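Local coordinates for protein Rho guanine nucleotide exchange factor 12 (Homo sapiens, PDB 1TXD) that acts as a guanine nucleotide exchange factor for the GTPase RhoA, here in its DH/PH module, a helical bundle followed by a beta sandwich, at residues I80-N83 and E84-K87; S143-Q146 and T147-D151; T169-Q172 and R173-Y177; T192-E195 and K196-A200; N249-L252 and T253-K256. The protein carries 1 engineered substitution. All coordinates share one frame; numbering follows the deposited sequence.

Overall arrangement
Each of the five contacts joins neighbouring residues, so they follow in series and none nests in or crosses another. Contact 1 spans a turn of helix 72-90, and contact 2 opens helix 143-154, their centres about 34 Å apart. Contact 3 lies at the start of helix 169-186 and touches contact 1, Leu82 CD2 packing 3.8 Å from Tyr177 OH. Contact 4 lies on the following helix, 191-230, near its beginning. All four belong to the DH domain. Contact 5, about 47 Å from contact 4 between centres, shapes the loop before strand 257-266 of the PH domain, where Gln228, near the far end of helix 191-230, joins it to that helix by hydrogen bonds.

Contact 1: residues I80-N83 and E84-K87; sequences IGLN and EQMK
Backbone bonds from i+4 to i join the turns of a regular helix, with Glu84 N on Ile80 O, Gln85 N on Gly81 O, Met86 N on Leu82 O and Lys87 N on Asn83 O, the last the straightest at 166°. The side chains repeat this spacing. Lys87 NZ donates to Asn83 OD1 over 2.9 Å, a little tilted from the plane of the amide carbonyl, and the lysine CE passes the same oxygen at 3.6 Å. With CG anti to the backbone N (chi1 -171°), the asparagine leans its amide toward the next turn, while the lysine bends at chi2 to come back to it. Next to this polar pair runs an apolar one: the CE methyl of Met86 lies 4.1 Å from Leu82 CD1. Gln85 is extended beyond CG and lies across the leucine at about a right angle, OE1 being 3.9 Å from CD1 and 3.5 Å from Leu82 CA. Glu84, bent at chi2, brings CG to 3.3 Å from Ile80 O, and its carboxylate belongs to the exposed side of the helix. Leu82 and Met86 are buried in the DH bundle: Met86 rests on Leu32, Phe33 and Glu36 of helix 20-57, Leu82 also touches Glu36, and both meet Trp108 of helix 102-109, against which Gln85 packs as well.

Contact 2: residues S143-Q146 and T147-D151; sequences SRFQ and TFVQD
Ser143 offers its carbonyl oxygen to two donors of Thr147, the backbone N at 2.9 Å and OG1 at 3.0 Å, which arrive from opposite faces of the carbonyl plane. The threonine hydroxyl can fold back in this way because chi1 of -64° sets OG1 beside its own backbone N; it is the usual way in which a helical threonine grips the carbonyl four residues earlier. Arg144 comes next, its N hydrogen-bonded to Asp142 OD1 at the start of the helix and its O accepting Phe148 N. Phe145 carries the main apolar contact. Its ring, with CG anti to the backbone N, leans toward the following turn and takes Val149 CG2 over one face, 3.7 Å from the ring centroid and 22° off the normal, a CH-pi contact in which the methyl is nearest CZ at 3.5 Å. This is the first part of helix 143-154 of the DH bundle: Phe145 packs on Ile59, Leu60, Arg138 and Gln139, while Phe148 meets Arg53, Val54 and Glu57 of helix 20-57. Gln146 lies on a more exposed side, its O accepting Gln150 N at 3.0 Å and its side chain bent at chi2 so that the amide swings toward Gln150. NE2 of Gln146 stands 3.6 Å from Gln150 OE1, a proximity rather than a bond, and the amide planes are turned 64° apart. Replacing Gln146 by an alanine would probably leave the amide of Gln150 without this neighbour and freer to turn.

Contact 3: residues T169-Q172 and R173-Y177; sequences TQMQ and RLTKY
Leu174 and Gln170 meet one turn apart, Leu174 CD1 lying 3.6 Å from Gln170 NE2 as the two chains pass at a slant. On the adjoining face Met171, bent at chi2 and chi3, brings its CE methyl to 4.2 Å from Thr175 CG2, about at right angles. The Thr175 hydroxyl lies between its backbone N and carbonyl carbon (chi1 66°) and so turns back on Gln172 O; the modelled 2.4 Å from OG1 to that oxygen is too short to be trusted as a length. Gln172 and Lys176, both exposed, bend toward each other, with Lys176 CE 3.7 Å from Gln172 NE2. Arg173 N and Leu174 N carry the helical bonds to Thr169 O and Gln170 O.

Further out, the polar ends are fixed by other helices. The Gln170 amide bonds through OE1 to His39 and through NE2 to His79. Arg173 forms a salt bridge from NH2 to Glu36 OE2 and bonds through NH1 to Thr35, while Tyr177 CD1 lies 4.2 Å above one face of its guanidinium and Tyr177 OH also holds Glu36. The Glu36 carboxylate is thus held by two residues of one helix. The stretch Gln172-Arg173-Leu174-Thr175-Lys176-Tyr177 matches the Gln-Arg...Tyr pattern familiar from the DH family of Rho exchange factors, here in a core helix of the DH bundle packed against helices 20-57, 72-90, 112-126 and 191-230.

Contact 4: residues T192-E195 and K196-A200; sequences TERE and KVKKA
Thr192 and Lys196 lie side by side and point the same way. Lys196 CG stands anti to the carbonyl carbon (chi1 -75°), and the aliphatic chain therefore runs back along the preceding turn, CD passing 3.3 Å from Thr192 O and CE 3.9 Å from Thr192 CG2. The chain ends outside the pair, where NZ forms a salt bridge with Glu103. Arg194 and Lys198 are also aligned, with Arg194 CG 4.2 Å from Lys198 CD; the methylenes approach while the like charges stay apart, Arg194 NE being 5.9 Å from Lys198 NZ. Their backbones are joined by Lys198 N to Arg194 O, nearly straight at 174°. Val197 places CG2 beside its own N and 3.5 Å from Glu193 O, the carbonyl that receives Val197 N. The Glu193 carboxylate is buried: OE1 accepts the backbone N of Ile101 and of Gly102, where helix 102-109 begins. These turns near the start of helix 191-230, in the helical bundle of the DH domain, pack against helix 169-186, Val197 on Ile184 and Ala185, and against helix 102-109, Lys196 and Lys199 on Leu106 and Ala200 on Leu105 and Leu106.

Contact 5: residues N249-L252 and T253-K256; sequences NLDL and TKRK
Arg255 and Asp251 are brought together by a chi1 of 65° at Arg255, which puts CG between the backbone N and the carbonyl carbon, and by bends at chi2 and chi3 that fold the guanidinium back over the turn. In Asp251 CG is anti to the backbone N (chi1 -162°), turning the carboxylate toward Thr253. The motif is a short 3-10 turn in the loop that leads into strand 257-266 of the PH domain, closed by Lys254 N on Asp251 O at 3.3 Å and Arg255 N on Leu252 O at 3.2 Å. Asp251 OD1 adds an Asx turn through a weak bond from Thr253 N at 3.0 Å, and takes a hydrogen bond from Thr253 OG1 whose very short 2.5 Å is doubtful as a length. Asp251 O is gripped twice, by Lys254 N and by Arg255 NH1 at 3.0 Å, from opposite faces of its plane; the oxygen lies near the guanidinium plane, at its edge. Beyond the turn, Arg255 NE forms a salt bridge with Asp282, and Gln228 of helix 191-230 bonds to Leu250 O and Leu252 N, tying the turn to the long helix that comes from the DH domain. Leu252 packs on Leu278 and Leu280 of strand 275-280. A leucine in place of Arg255 would probably leave Asp282 without its charged mate and deprive Asp251 O of one of its two donors. Leu250 CD1 approaches the guanidinium obliquely, 3.6 Å from Arg255 NH1.

Contact 1: residues I80-N83 and E84-K87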
loop_
_atom_site.group_PDB
_atom_site.type_symbol
_atom_site.label_atom_id
_atom_site.label_comp_id
_atom_site.label_asym_id
_atom_site.label_seq_id
_atom_site.Cartn_x
_atom_site.Cartn_y
_atom_site.Cartn_z
ATOM N N ILE A 80 12.818 -14.724 9.273
ATOM C CA ILE A 80 13.804 -15.589 9.942
ATOM C C ILE A 80 13.402 -17.106 9.867
ATOM O O ILE A 80 14.249 -17.946 9.549
ATOM C CB ILE A 80 13.995 -15.189 11.391
ATOM C CG1 ILE A 80 14.759 -13.880 11.503
ATOM C CG2 ILE A 80 14.756 -16.300 12.221
ATOM C CD1 ILE A 80 14.648 -13.229 12.870
ATOM N N GLY A 81 12.139 -17.459 10.162
ATOM C CA GLY A 81 11.713 -18.851 10.076
ATOM C C GLY A 81 11.856 -19.407 8.662
ATOM O O GLY A 81 12.266 -20.507 8.471
ATOM N N LEU A 82 11.524 -18.596 7.667
ATOM C CA LEU A 82 11.590 -19.003 6.294
ATOM C C LEU A 82 13.046 -19.234 5.891
ATOM O O LEU A 82 13.376 -20.241 5.229
ATOM C CB LEU A 82 10.954 -17.911 5.412
ATOM C CG LEU A 82 10.981 -18.125 3.901
ATOM C CD1 LEU A 82 10.620 -19.621 3.479
ATOM C CD2 LEU A 82 10.038 -17.100 3.252
ATOM N N ASN A 83 13.907 -18.296 6.292
ATOM C CA ASN A 83 15.332 -18.399 6.107
ATOM C C ASN A 83 15.912 -19.642 6.789
ATOM O O ASN A 83 16.775 -20.262 6.248
ATOM C CB ASN A 83 16.029 -17.156 6.647
ATOM C CG ASN A 83 17.489 -17.115 6.297
ATOM O OD1 ASN A 83 18.350 -17.052 7.168
ATOM N ND2 ASN A 83 17.775 -17.182 5.019
ATOM N N GLU A 84 15.432 -20.002 7.971
ATOM C CA GLU A 84 15.920 -21.185 8.653
ATOM C C GLU A 84 15.512 -22.459 7.889
ATOM O O GLU A 84 16.279 -23.413 7.837
ATOM C CB GLU A 84 15.405 -21.236 10.093
ATOM C CG GLU A 84 16.092 -20.273 11.060
ATOM C CD GLU A 84 17.624 -20.362 11.011
ATOM O OE1 GLU A 84 18.162 -21.495 10.927
ATOM O OE2 GLU A 84 18.297 -19.301 11.061
ATOM N N GLN A 85 14.332 -22.454 7.267
ATOM C CA GLN A 85 13.847 -23.616 6.544
ATOM C C GLN A 85 14.660 -23.757 5.253
ATOM O O GLN A 85 14.893 -24.853 4.771
ATOM C CB GLN A 85 12.363 -23.472 6.206
ATOM C CG GLN A 85 11.434 -23.491 7.411
ATOM C CD GLN A 85 10.027 -23.084 7.028
ATOM O OE1 GLN A 85 9.814 -22.017 6.464
ATOM N NE2 GLN A 85 9.063 -23.936 7.333
ATOM N N MET A 86 15.097 -22.642 4.705
ATOM C CA MET A 86 15.923 -22.669 3.504
ATOM C C MET A 86 17.293 -23.223 3.871
ATOM O O MET A 86 17.804 -24.112 3.180
ATOM C CB MET A 86 16.029 -21.307 2.849
ATOM C CG MET A 86 14.817 -20.909 2.033
ATOM S SD MET A 86 14.859 -19.151 1.825
ATOM C CE MET A 86 13.496 -18.779 0.687
ATOM N N LYS A 87 17.849 -22.757 4.992
ATOM C CA LYS A 87 19.112 -23.305 5.504
ATOM C C LYS A 87 19.063 -24.832 5.670
ATOM O O LYS A 87 20.030 -25.518 5.343
ATOM C CB LYS A 87 19.546 -22.643 6.824
ATOM C CG LYS A 87 20.643 -21.549 6.655
ATOM C CD LYS A 87 20.387 -20.254 7.489
ATOM C CE LYS A 87 21.316 -19.094 7.037
ATOM N NZ LYS A 87 21.117 -17.792 7.775
#

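Contact 2: residues S143-Q146 and T147-D151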
loop_
_atom_site.group_PDB
_atom_site.type_symbol
_atom_site.label_atom_id
_atom_site.label_comp_id
_atom_site.label_asym_id
_atom_site.label_seq_id
_atom_site.Cartn_x
_atom_site.Cartn_y
_atom_site.Cartn_z
ATOM N N SER A 143 11.180 17.338 18.565
ATOM C CA SER A 143 12.623 17.386 18.514
ATOM C C SER A 143 13.338 16.088 18.911
ATOM O O SER A 143 14.336 15.748 18.320
ATOM C CB SER A 143 13.160 18.499 19.427
ATOM O OG SER A 143 12.971 19.677 18.723
ATOM N N ARG A 144 12.840 15.410 19.927
ATOM C CA ARG A 144 13.510 14.223 20.432
ATOM C C ARG A 144 13.474 13.092 19.421
ATOM O O ARG A 144 14.416 12.299 19.353
ATOM C CB ARG A 144 12.904 13.764 21.739
ATOM C CG ARG A 144 12.595 14.879 22.683
ATOM C CD ARG A 144 12.408 14.446 24.108
ATOM N NE ARG A 144 13.363 13.423 24.527
ATOM C CZ ARG A 144 13.032 12.257 25.107
ATOM N NH1 ARG A 144 11.744 11.930 25.322
ATOM N NH2 ARG A 144 13.994 11.402 25.462
ATOM N N PHE A 145 12.412 13.044 18.599
ATOM C CA PHE A 145 12.286 11.989 17.616
ATOM C C PHE A 145 13.036 12.388 16.339
ATOM O O PHE A 145 13.619 11.540 15.652
ATOM C CB PHE A 145 10.816 11.736 17.304
ATOM C CG PHE A 145 10.601 10.704 16.248
ATOM C CD1 PHE A 145 10.739 9.362 16.545
ATOM C CD2 PHE A 145 10.286 11.066 14.960
ATOM C CE1 PHE A 145 10.552 8.391 15.595
ATOM C CE2 PHE A 145 10.081 10.109 14.005
ATOM C CZ PHE A 145 10.210 8.757 14.319
ATOM N N GLN A 146 12.996 13.670 15.990
ATOM C CA GLN A 146 13.848 14.152 14.892
ATOM C C GLN A 146 15.321 13.796 15.196
ATOM O O GLN A 146 16.058 13.278 14.331
ATOM C CB GLN A 146 13.672 15.649 14.647
ATOM C CG GLN A 146 14.022 16.080 13.232
ATOM C CD GLN A 146 15.523 16.244 13.040
ATOM O OE1 GLN A 146 16.225 16.473 14.008
ATOM N NE2 GLN A 146 16.013 16.015 11.820
ATOM N N THR A 147 15.753 14.088 16.417
ATOM C CA THR A 147 17.123 13.781 16.804
ATOM C C THR A 147 17.371 12.302 16.680
ATOM O O THR A 147 18.309 11.871 16.009
ATOM C CB THR A 147 17.427 14.247 18.252
ATOM O OG1 THR A 147 17.338 15.669 18.337
ATOM C CG2 THR A 147 18.913 13.987 18.638
ATOM N N PHE A 148 16.516 11.518 17.313
ATOM C CA PHE A 148 16.649 10.052 17.265
ATOM C C PHE A 148 16.805 9.528 15.853
ATOM O O PHE A 148 17.711 8.797 15.604
ATOM C CB PHE A 148 15.502 9.320 17.950
ATOM C CG PHE A 148 15.545 7.823 17.712
ATOM C CD1 PHE A 148 16.285 7.003 18.540
ATOM C CD2 PHE A 148 14.971 7.284 16.611
ATOM C CE1 PHE A 148 16.381 5.647 18.315
ATOM C CE2 PHE A 148 15.061 5.924 16.366
ATOM C CZ PHE A 148 15.779 5.111 17.234
ATOM N N VAL A 149 15.935 9.939 14.940
ATOM C CA VAL A 149 15.922 9.438 13.611
ATOM C C VAL A 149 17.180 9.844 12.880
ATOM O O VAL A 149 17.794 9.003 12.241
ATOM C CB VAL A 149 14.680 9.898 12.851
ATOM C CG1 VAL A 149 14.858 9.745 11.315
ATOM C CG2 VAL A 149 13.497 9.107 13.317
ATOM N N GLN A 150 17.594 11.116 13.006
ATOM C CA GLN A 150 18.816 11.568 12.351
ATOM C C GLN A 150 20.021 10.828 12.880
ATOM O O GLN A 150 20.885 10.431 12.119
ATOM C CB GLN A 150 19.016 13.075 12.519
ATOM C CG GLN A 150 20.174 13.651 11.682
ATOM C CD GLN A 150 20.396 15.118 11.951
ATOM O OE1 GLN A 150 19.502 15.804 12.472
ATOM N NE2 GLN A 150 21.599 15.616 11.613
ATOM N N ASP A 151 20.132 10.669 14.187
ATOM C CA ASP A 151 21.225 9.858 14.697
ATOM C C ASP A 151 21.189 8.434 14.096
ATOM O O ASP A 151 22.202 7.948 13.529
ATOM C CB ASP A 151 21.176 9.825 16.192
ATOM C CG ASP A 151 22.370 9.130 16.795
ATOM O OD1 ASP A 151 22.187 8.014 17.318
ATOM O OD2 ASP A 151 23.528 9.607 16.800
#

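Contact 3: residues T169-Q172 and R173-Y177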
loop_
_atom_site.group_PDB
_atom_site.type_symbol
_atom_site.label_atom_id
_atom_site.label_comp_id
_atom_site.label_asym_id
_atom_site.label_seq_id
_atom_site.Cartn_x
_atom_site.Cartn_y
_atom_site.Cartn_z
ATOM N N THR A 169 11.057 -2.088 1.978
ATOM C CA THR A 169 11.776 -3.283 1.578
ATOM C C THR A 169 10.875 -4.509 1.665
ATOM O O THR A 169 11.040 -5.406 0.792
ATOM C CB THR A 169 13.067 -3.527 2.347
ATOM O OG1 THR A 169 12.821 -3.477 3.766
ATOM C CG2 THR A 169 14.064 -2.404 2.064
ATOM N N GLN A 170 9.914 -4.550 2.620
ATOM C CA GLN A 170 8.979 -5.672 2.673
ATOM C C GLN A 170 8.135 -5.811 1.381
ATOM O O GLN A 170 8.074 -6.898 0.782
ATOM C CB GLN A 170 8.023 -5.546 3.822
ATOM C CG GLN A 170 7.195 -6.784 4.015
ATOM C CD GLN A 170 8.051 -8.075 4.360
ATOM O OE1 GLN A 170 9.230 -7.998 4.797
ATOM N NE2 GLN A 170 7.438 -9.236 4.163
ATOM N N MET A 171 7.496 -4.735 0.935
ATOM C CA MET A 171 6.700 -4.808 -0.301
ATOM C C MET A 171 7.590 -5.258 -1.439
ATOM O O MET A 171 7.167 -6.094 -2.235
ATOM C CB MET A 171 6.025 -3.456 -0.593
ATOM C CG MET A 171 5.200 -3.335 -1.908
ATOM S SD MET A 171 3.545 -4.106 -1.778
ATOM C CE MET A 171 3.800 -5.514 -2.734
ATOM N N GLN A 172 8.824 -4.747 -1.536
ATOM C CA GLN A 172 9.651 -5.032 -2.714
ATOM C C GLN A 172 9.943 -6.541 -2.783
ATOM O O GLN A 172 9.856 -7.158 -3.833
ATOM C CB GLN A 172 10.973 -4.228 -2.739
ATOM C CG GLN A 172 11.783 -4.436 -4.087
ATOM C CD GLN A 172 11.073 -3.874 -5.350
ATOM O OE1 GLN A 172 10.005 -3.243 -5.242
ATOM N NE2 GLN A 172 11.676 -4.079 -6.547
ATOM N N ARG A 173 10.282 -7.107 -1.632
ATOM C CA ARG A 173 10.546 -8.521 -1.471
ATOM C C ARG A 173 9.419 -9.395 -2.013
ATOM O O ARG A 173 9.637 -10.386 -2.722
ATOM C CB ARG A 173 10.859 -8.850 0.018
ATOM C CG ARG A 173 11.251 -10.328 0.222
ATOM C CD ARG A 173 12.377 -10.807 -0.701
ATOM N NE ARG A 173 12.849 -12.153 -0.362
ATOM C CZ ARG A 173 13.671 -12.864 -1.141
ATOM N NH1 ARG A 173 14.159 -12.311 -2.195
ATOM N NH2 ARG A 173 14.048 -14.114 -0.850
ATOM N N LEU A 174 8.205 -9.006 -1.706
ATOM C CA LEU A 174 7.069 -9.750 -2.138
ATOM C C LEU A 174 6.886 -9.667 -3.658
ATOM O O LEU A 174 6.356 -10.585 -4.218
ATOM C CB LEU A 174 5.832 -9.258 -1.429
ATOM C CG LEU A 174 5.308 -10.149 -0.327
ATOM C CD1 LEU A 174 6.254 -10.126 0.843
ATOM C CD2 LEU A 174 4.031 -9.563 0.064
ATOM N N THR A 175 7.339 -8.617 -4.315
ATOM C CA THR A 175 7.291 -8.565 -5.799
ATOM C C THR A 175 8.302 -9.536 -6.414
ATOM O O THR A 175 8.123 -9.954 -7.536
ATOM C CB THR A 175 7.604 -7.154 -6.337
ATOM O OG1 THR A 175 8.963 -6.842 -6.035
ATOM C CG2 THR A 175 6.814 -6.057 -5.590
ATOM N N LYS A 176 9.324 -9.933 -5.638
ATOM C CA LYS A 176 10.429 -10.767 -6.119
ATOM C C LYS A 176 10.133 -12.278 -6.099
ATOM O O LYS A 176 10.597 -13.027 -6.946
ATOM C CB LYS A 176 11.704 -10.474 -5.289
ATOM C CG LYS A 176 12.337 -9.073 -5.468
ATOM C CD LYS A 176 12.836 -8.855 -6.884
ATOM C CE LYS A 176 13.178 -7.385 -7.201
ATOM N NZ LYS A 176 14.299 -6.818 -6.398
ATOM N N TYR A 177 9.336 -12.750 -5.152
ATOM C CA TYR A 177 9.111 -14.198 -5.059
ATOM C C TYR A 177 8.626 -14.845 -6.350
ATOM O O TYR A 177 9.145 -15.892 -6.739
ATOM C CB TYR A 177 8.168 -14.530 -3.912
ATOM C CG TYR A 177 8.803 -14.371 -2.568
ATOM C CD1 TYR A 177 9.989 -15.040 -2.243
ATOM C CD2 TYR A 177 8.216 -13.596 -1.594
ATOM C CE1 TYR A 177 10.549 -14.925 -0.979
ATOM C CE2 TYR A 177 8.801 -13.472 -0.334
ATOM C CZ TYR A 177 9.935 -14.121 -0.047
ATOM O OH TYR A 177 10.498 -13.983 1.186
#

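Contact 4: residues T192-E195 and K196-A200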
loop_
_atom_site.group_PDB
_atom_site.type_symbol
_atom_site.label_atom_id
_atom_site.label_comp_id
_atom_site.label_asym_id
_atom_site.label_seq_id
_atom_site.Cartn_x
_atom_site.Cartn_y
_atom_site.Cartn_z
ATOM N N THR A 192 6.949 -33.569 -12.569
ATOM C CA THR A 192 6.227 -33.584 -11.292
ATOM C C THR A 192 6.821 -32.534 -10.356
ATOM O O THR A 192 6.100 -31.864 -9.600
ATOM C CB THR A 192 6.273 -35.025 -10.685
ATOM O OG1 THR A 192 5.614 -35.942 -11.569
ATOM C CG2 THR A 192 5.455 -35.139 -9.414
ATOM N N GLU A 193 8.140 -32.372 -10.441
ATOM C CA GLU A 193 8.851 -31.383 -9.649
ATOM C C GLU A 193 8.574 -29.982 -10.172
ATOM O O GLU A 193 8.293 -29.071 -9.374
ATOM C CB GLU A 193 10.349 -31.666 -9.632
ATOM C CG GLU A 193 11.226 -30.528 -9.138
ATOM C CD GLU A 193 11.185 -30.346 -7.637
ATOM O OE1 GLU A 193 11.986 -29.529 -7.147
ATOM O OE2 GLU A 193 10.372 -31.021 -6.955
ATOM N N ARG A 194 8.635 -29.821 -11.493
ATOM C CA ARG A 194 8.372 -28.540 -12.135
ATOM C C ARG A 194 6.951 -28.056 -11.899
ATOM O O ARG A 194 6.743 -26.869 -11.656
ATOM C CB ARG A 194 8.643 -28.576 -13.637
ATOM C CG ARG A 194 8.274 -27.283 -14.404
ATOM C CD ARG A 194 7.864 -27.502 -15.865
ATOM N NE ARG A 194 9.034 -27.530 -16.734
ATOM C CZ ARG A 194 9.422 -28.569 -17.501
ATOM N NH1 ARG A 194 8.735 -29.721 -17.553
ATOM N NH2 ARG A 194 10.520 -28.450 -18.247
ATOM N N GLU A 195 5.979 -28.959 -11.969
ATOM C CA GLU A 195 4.589 -28.565 -11.725
ATOM C C GLU A 195 4.367 -27.943 -10.337
ATOM O O GLU A 195 3.555 -27.062 -10.189
ATOM C CB GLU A 195 3.624 -29.737 -11.917
ATOM C CG GLU A 195 2.337 -29.389 -12.673
ATOM C CD GLU A 195 2.507 -28.275 -13.712
ATOM O OE1 GLU A 195 3.162 -28.490 -14.753
ATOM O OE2 GLU A 195 1.996 -27.161 -13.471
ATOM N N LYS A 196 5.084 -28.453 -9.346
ATOM C CA LYS A 196 4.999 -27.989 -7.986
ATOM C C LYS A 196 5.610 -26.600 -7.861
ATOM O O LYS A 196 5.056 -25.715 -7.166
ATOM C CB LYS A 196 5.750 -28.937 -7.062
ATOM C CG LYS A 196 5.020 -30.231 -6.803
ATOM C CD LYS A 196 5.981 -31.298 -6.301
ATOM C CE LYS A 196 5.328 -32.683 -6.332
ATOM N NZ LYS A 196 5.656 -33.458 -5.107
ATOM N N VAL A 197 6.757 -26.418 -8.512
ATOM C CA VAL A 197 7.461 -25.147 -8.479
ATOM C C VAL A 197 6.546 -24.094 -9.063
ATOM O O VAL A 197 6.317 -23.061 -8.410
ATOM C CB VAL A 197 8.816 -25.181 -9.222
ATOM C CG1 VAL A 197 9.413 -23.785 -9.342
ATOM C CG2 VAL A 197 9.821 -26.076 -8.481
ATOM N N LYS A 198 5.986 -24.362 -10.247
ATOM C CA LYS A 198 5.089 -23.397 -10.902
ATOM C C LYS A 198 3.804 -23.139 -10.116
ATOM O O LYS A 198 3.252 -22.041 -10.201
ATOM C CB LYS A 198 4.728 -23.829 -12.318
ATOM C CG LYS A 198 5.869 -23.664 -13.293
ATOM C CD LYS A 198 5.517 -24.184 -14.692
ATOM C CE LYS A 198 4.764 -23.142 -15.534
ATOM N NZ LYS A 198 4.657 -23.610 -16.966
ATOM N N LYS A 199 3.330 -24.138 -9.364
ATOM C CA LYS A 199 2.136 -23.959 -8.542
ATOM C C LYS A 199 2.438 -22.946 -7.404
ATOM O O LYS A 199 1.683 -22.002 -7.200
ATOM C CB LYS A 199 1.636 -25.311 -7.996
ATOM C CG LYS A 199 0.479 -25.252 -6.946
ATOM C CD LYS A 199 -0.348 -26.549 -6.957
ATOM C CE LYS A 199 -0.822 -27.017 -5.558
ATOM N NZ LYS A 199 -1.452 -25.932 -4.763
ATOM N N ALA A 200 3.552 -23.163 -6.699
ATOM C CA ALA A 200 4.064 -22.258 -5.684
ATOM C C ALA A 200 4.298 -20.858 -6.239
ATOM O O ALA A 200 3.974 -19.881 -5.597
ATOM C CB ALA A 200 5.361 -22.819 -5.072
#

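Contact 5: residues N249-L252 and T253-K256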
loop_
_atom_site.group_PDB
_atom_site.type_symbol
_atom_site.label_atom_id
_atom_site.label_comp_id
_atom_site.label_asym_id
_atom_site.label_seq_id
_atom_site.Cartn_x
_atom_site.Cartn_y
_atom_site.Cartn_z
ATOM N N ASN A 249 -19.236 18.884 12.046
ATOM C CA ASN A 249 -18.618 17.653 12.539
ATOM C C ASN A 249 -18.375 16.634 11.410
ATOM O O ASN A 249 -18.220 15.440 11.663
ATOM C CB ASN A 249 -19.482 17.031 13.645
ATOM C CG ASN A 249 -19.149 17.578 15.024
ATOM O OD1 ASN A 249 -18.068 17.329 15.564
ATOM N ND2 ASN A 249 -20.084 18.319 15.604
ATOM N N LEU A 250 -18.320 17.111 10.166
ATOM C CA LEU A 250 -18.226 16.229 9.006
ATOM C C LEU A 250 -16.951 15.405 9.068
ATOM O O LEU A 250 -15.849 15.949 9.194
ATOM C CB LEU A 250 -18.250 17.017 7.691
ATOM C CG LEU A 250 -17.980 16.190 6.427
ATOM C CD1 LEU A 250 -19.157 15.287 6.127
ATOM C CD2 LEU A 250 -17.652 17.079 5.241
ATOM N N ASP A 251 -17.127 14.095 8.942
ATOM C CA ASP A 251 -16.032 13.151 9.004
ATOM C C ASP A 251 -15.924 12.343 7.715
ATOM O O ASP A 251 -16.584 11.313 7.565
ATOM C CB ASP A 251 -16.211 12.221 10.199
ATOM C CG ASP A 251 -14.919 11.521 10.579
ATOM O OD1 ASP A 251 -14.071 11.353 9.673
ATOM O OD2 ASP A 251 -14.666 11.133 11.749
ATOM N N LEU A 252 -15.068 12.813 6.808
ATOM C CA LEU A 252 -14.769 12.112 5.554
ATOM C C LEU A 252 -14.380 10.644 5.770
ATOM O O LEU A 252 -14.784 9.781 4.995
ATOM C CB LEU A 252 -13.657 12.835 4.764
ATOM C CG LEU A 252 -13.697 14.374 4.630
ATOM C CD1 LEU A 252 -12.416 14.944 3.984
ATOM C CD2 LEU A 252 -14.928 14.816 3.853
ATOM N N THR A 253 -13.633 10.360 6.843
ATOM C CA THR A 253 -13.057 9.022 7.062
ATOM C C THR A 253 -14.075 7.910 7.325
ATOM O O THR A 253 -13.733 6.726 7.240
ATOM C CB THR A 253 -12.007 9.044 8.223
ATOM O OG1 THR A 253 -12.648 9.312 9.474
ATOM C CG2 THR A 253 -11.004 10.196 8.065
ATOM N N LYS A 254 -15.318 8.272 7.644
ATOM C CA LYS A 254 -16.351 7.260 7.918
ATOM C C LYS A 254 -17.085 6.807 6.651
ATOM O O LYS A 254 -18.105 6.124 6.726
ATOM C CB LYS A 254 -17.332 7.744 9.001
ATOM C CG LYS A 254 -16.857 7.488 10.439
ATOM C CD LYS A 254 -16.963 6.001 10.862
ATOM C CE LYS A 254 -15.629 5.247 10.778
ATOM N NZ LYS A 254 -14.505 5.992 11.389
ATOM N N ARG A 255 -16.550 7.183 5.496
ATOM C CA ARG A 255 -16.960 6.616 4.221
ATOM C C ARG A 255 -15.762 6.554 3.278
ATOM O O ARG A 255 -14.819 7.327 3.408
ATOM C CB ARG A 255 -18.080 7.463 3.601
ATOM C CG ARG A 255 -17.686 8.901 3.209
ATOM C CD ARG A 255 -17.986 9.946 4.281
ATOM N NE ARG A 255 -19.411 10.269 4.324
ATOM C CZ ARG A 255 -19.979 11.085 5.202
ATOM N NH1 ARG A 255 -19.263 11.668 6.157
ATOM N NH2 ARG A 255 -21.284 11.302 5.133
ATOM N N LYS A 256 -15.809 5.649 2.312
ATOM C CA LYS A 256 -14.703 5.506 1.371
ATOM C C LYS A 256 -14.817 6.523 0.241
ATOM O O LYS A 256 -15.924 6.867 -0.166
ATOM C CB LYS A 256 -14.634 4.073 0.831
ATOM C CG LYS A 256 -14.049 3.078 1.851
ATOM C CD LYS A 256 -13.718 1.719 1.228
ATOM C CE LYS A 256 -12.464 1.120 1.843
ATOM N NZ LYS A 256 -12.259 -0.304 1.452
#